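Local structure of transcriptional regulator (Arabidopsis thaliana, 7DE9) at residues Gly9-Ile17 / Tyr28-Asp36. The protein uses this tudor domain to bind monomethylated histone H3 tails, and acts as a cohesin cofactor important in DNA repair by homologous recombination. Sequence-based numbering, arbitrary orientation.
Sequences GESLVGSRI and YKGVVESYD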
loop_
_atom_site.group_PDB
_atom_site.type_symbol
_atom_site.label_atom_id
_atom_site.label_comp_id
_atom_site.label_asym_id
_atom_site.label_seq_id
_atom_site.Cartn_x
_atom_site.Cartn_y
_atom_site.Cartn_z
ATOM N N GLY A 9 -0.747 -4.262 9.936
ATOM C CA GLY A 9 0.272 -4.952 10.705
ATOM C C GLY A 9 1.137 -5.921 9.928
ATOM O O GLY A 9 1.092 -5.984 8.698
ATOM N N GLU A 10 1.923 -6.692 10.667
ATOM C CA GLU A 10 2.915 -7.562 10.060
ATOM C C GLU A 10 2.253 -8.678 9.257
ATOM O O GLU A 10 2.844 -9.208 8.316
ATOM C CB GLU A 10 3.835 -8.144 11.134
ATOM C CG GLU A 10 5.154 -8.676 10.600
ATOM C CD GLU A 10 6.185 -8.867 11.696
ATOM O OE1 GLU A 10 6.038 -8.237 12.764
ATOM O OE2 GLU A 10 7.141 -9.647 11.493
ATOM N N SER A 11 1.018 -9.018 9.609
ATOM C CA SER A 11 0.338 -10.130 8.951
ATOM C C SER A 11 0.000 -9.833 7.488
ATOM O O SER A 11 -0.310 -10.742 6.721
ATOM C CB SER A 11 -0.939 -10.493 9.710
ATOM O OG SER A 11 -1.843 -9.400 9.727
ATOM N N LEU A 12 0.066 -8.565 7.098
ATOM C CA LEU A 12 -0.318 -8.164 5.749
ATOM C C LEU A 12 0.789 -8.421 4.728
ATOM O O LEU A 12 0.537 -8.469 3.519
ATOM C CB LEU A 12 -0.708 -6.685 5.737
ATOM C CG LEU A 12 -1.487 -6.202 4.518
ATOM C CD1 LEU A 12 -2.779 -6.989 4.370
ATOM C CD2 LEU A 12 -1.770 -4.722 4.652
ATOM N N VAL A 13 2.015 -8.574 5.216
ATOM C CA VAL A 13 3.159 -8.775 4.340
ATOM C C VAL A 13 2.932 -10.004 3.476
ATOM O O VAL A 13 2.446 -11.025 3.957
ATOM C CB VAL A 13 4.468 -8.921 5.140
ATOM C CG1 VAL A 13 5.631 -9.218 4.212
ATOM C CG2 VAL A 13 4.737 -7.649 5.951
ATOM N N GLY A 14 3.243 -9.886 2.190
ATOM C CA GLY A 14 3.076 -10.988 1.263
ATOM C C GLY A 14 1.781 -10.909 0.477
ATOM O O GLY A 14 1.645 -11.536 -0.572
ATOM N N SER A 15 0.831 -10.131 0.985
ATOM C CA SER A 15 -0.473 -9.999 0.352
ATOM C C SER A 15 -0.470 -9.038 -0.828
ATOM O O SER A 15 0.218 -8.017 -0.817
ATOM C CB SER A 15 -1.514 -9.530 1.369
ATOM O OG SER A 15 -1.733 -10.522 2.357
ATOM N N ARG A 16 -1.248 -9.383 -1.848
ATOM C CA ARG A 16 -1.546 -8.465 -2.932
ATOM C C ARG A 16 -2.699 -7.577 -2.508
ATOM O O ARG A 16 -3.739 -8.067 -2.066
ATOM C CB ARG A 16 -1.906 -9.216 -4.213
ATOM C CG ARG A 16 -0.755 -9.952 -4.870
ATOM C CD ARG A 16 -1.281 -11.053 -5.786
ATOM N NE ARG A 16 -1.966 -12.102 -5.032
ATOM C CZ ARG A 16 -2.461 -13.212 -5.571
ATOM N NH1 ARG A 16 -2.357 -13.424 -6.876
ATOM N NH2 ARG A 16 -3.066 -14.112 -4.804
ATOM N N ILE A 17 -2.512 -6.271 -2.635
ATOM C CA ILE A 17 -3.551 -5.326 -2.270
ATOM C C ILE A 17 -3.764 -4.296 -3.366
ATOM O O ILE A 17 -2.958 -4.172 -4.287
ATOM C CB ILE A 17 -3.225 -4.596 -0.953
ATOM C CG1 ILE A 17 -2.038 -3.648 -1.126
ATOM C CG2 ILE A 17 -2.955 -5.597 0.169
ATOM C CD1 ILE A 17 -1.741 -2.839 0.120
ATOM N N TYR A 28 -4.634 1.210 -7.357
ATOM C CA TYR A 28 -3.456 0.645 -8.006
ATOM C C TYR A 28 -3.031 -0.610 -7.271
ATOM O O TYR A 28 -3.036 -0.650 -6.040
ATOM C CB TYR A 28 -2.310 1.655 -8.059
ATOM C CG TYR A 28 -2.666 2.887 -8.852
ATOM C CD1 TYR A 28 -2.904 2.807 -10.214
ATOM C CD2 TYR A 28 -2.776 4.124 -8.242
ATOM C CE1 TYR A 28 -3.230 3.918 -10.940
ATOM C CE2 TYR A 28 -3.100 5.251 -8.964
ATOM C CZ TYR A 28 -3.333 5.138 -10.314
ATOM O OH TYR A 28 -3.655 6.244 -11.048
ATOM N N LYS A 29 -2.679 -1.635 -8.040
ATOM C CA LYS A 29 -2.366 -2.948 -7.489
ATOM C C LYS A 29 -0.892 -3.098 -7.137
ATOM O O LYS A 29 -0.011 -2.656 -7.874
ATOM C CB LYS A 29 -2.778 -4.047 -8.475
ATOM C CG LYS A 29 -4.274 -4.107 -8.739
ATOM C CD LYS A 29 -4.715 -5.464 -9.273
ATOM C CE LYS A 29 -4.399 -5.627 -10.751
ATOM N NZ LYS A 29 -5.069 -6.829 -11.322
ATOM N N GLY A 30 -0.633 -3.737 -6.005
ATOM C CA GLY A 30 0.728 -3.963 -5.575
ATOM C C GLY A 30 0.811 -5.103 -4.586
ATOM O O GLY A 30 -0.186 -5.745 -4.266
ATOM N N VAL A 31 2.017 -5.366 -4.115
ATOM C CA VAL A 31 2.221 -6.360 -3.077
ATOM C C VAL A 31 2.874 -5.700 -1.860
ATOM O O VAL A 31 3.709 -4.795 -1.994
ATOM C CB VAL A 31 3.081 -7.538 -3.585
ATOM C CG1 VAL A 31 4.489 -7.075 -3.931
ATOM C CG2 VAL A 31 3.131 -8.648 -2.553
ATOM N N VAL A 32 2.471 -6.134 -0.671
ATOM C CA VAL A 32 3.106 -5.685 0.558
ATOM C C VAL A 32 4.374 -6.495 0.788
ATOM O O VAL A 32 4.311 -7.690 1.096
ATOM C CB VAL A 32 2.171 -5.830 1.760
ATOM C CG1 VAL A 32 2.818 -5.259 3.009
ATOM C CG2 VAL A 32 0.853 -5.142 1.469
ATOM N N GLU A 33 5.524 -5.847 0.633
ATOM C CA GLU A 33 6.803 -6.539 0.715
ATOM C C GLU A 33 7.389 -6.591 2.127
ATOM O O GLU A 33 8.102 -7.531 2.468
ATOM C CB GLU A 33 7.812 -5.889 -0.230
ATOM C CG GLU A 33 9.042 -6.749 -0.462
ATOM C CD GLU A 33 10.335 -5.990 -0.269
ATOM O OE1 GLU A 33 10.447 -4.861 -0.790
ATOM O OE2 GLU A 33 11.236 -6.523 0.414
ATOM N N SER A 34 7.102 -5.589 2.949
ATOM C CA SER A 34 7.610 -5.592 4.315
ATOM C C SER A 34 6.804 -4.690 5.231
ATOM O O SER A 34 5.962 -3.920 4.776
ATOM C CB SER A 34 9.076 -5.166 4.341
ATOM O OG SER A 34 9.228 -3.900 3.736
ATOM N N TYR A 35 7.080 -4.802 6.526
ATOM C CA TYR A 35 6.432 -3.995 7.556
ATOM C C TYR A 35 7.445 -3.522 8.594
ATOM O O TYR A 35 8.192 -4.320 9.168
ATOM C CB TYR A 35 5.317 -4.789 8.239
ATOM C CG TYR A 35 4.616 -4.056 9.364
ATOM C CD1 TYR A 35 3.841 -2.932 9.109
ATOM C CD2 TYR A 35 4.710 -4.504 10.674
ATOM C CE1 TYR A 35 3.193 -2.268 10.134
ATOM C CE2 TYR A 35 4.067 -3.853 11.698
ATOM C CZ TYR A 35 3.309 -2.736 11.425
ATOM O OH TYR A 35 2.668 -2.088 12.459
ATOM N N ASP A 36 7.464 -2.216 8.828
ATOM C CA ASP A 36 8.316 -1.618 9.845
ATOM C C ASP A 36 7.499 -1.444 11.114
ATOM O O ASP A 36 6.640 -0.566 11.188
ATOM C CB ASP A 36 8.871 -0.280 9.352
ATOM C CG ASP A 36 9.800 0.385 10.352
ATOM O OD1 ASP A 36 9.405 0.572 11.523
ATOM O OD2 ASP A 36 10.933 0.736 9.957
#
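With chi1 at 178°, Y35 swings its ring anti to its own backbone N and lays one face beneath the backbone of G9 and E10. G9 CA stands 4.0 Å from the centroid of the Y35 ring in a CH-pi contact, and E10 N lies over the same face, offset toward the rim. Glycine suits this place because its phi is positive (74°), which other residues adopt less easily. V32 puts CG1 opposite its backbone N (chi1 -176°) and CG2 beside it, which parts the two methyls: CG1 goes to the backbone of V13, while CG2 packs 3.7 Å from I17 CD1 and also touches L12 CG. A beta-branched residue thus fills two directions at once. V13 spreads along the strand in its turn, its CG2 3.7 Å from Y35 CB. With an alanine in place of Y35 the ring is gone, and G9 and E10 would probably lose their aromatic support and sit less firmly against the strand.

The backbones complete the join. A type II turn from L12 to S15, with G14 at a positive phi that glycine readily adopts, directs G14 N onto V32 O (2.7 Å), and V32 N returns a bond to S15 O (2.9 Å). Beyond the non-hydrogen-bonded pair R16 and V31, the amides and carbonyls of I17 and G30 bond reciprocally as an antiparallel hydrogen-bonded pair.

R16 and I17 open strand 16-21, which forms a hairpin with 26-36 in the SH3-like tudor barrel; the 3-10 segment and turn before it extend the contact along 26-36. L12 and I17 also reach W61 of strand 61-63. G9 O is hydrogen-bonded to H42 NE2, and the H42 ring also meets that of Y35. Strand 41-46 pairs along the other edge of 26-36, whose Y28 packs on a modified side chain of the bound histone peptide.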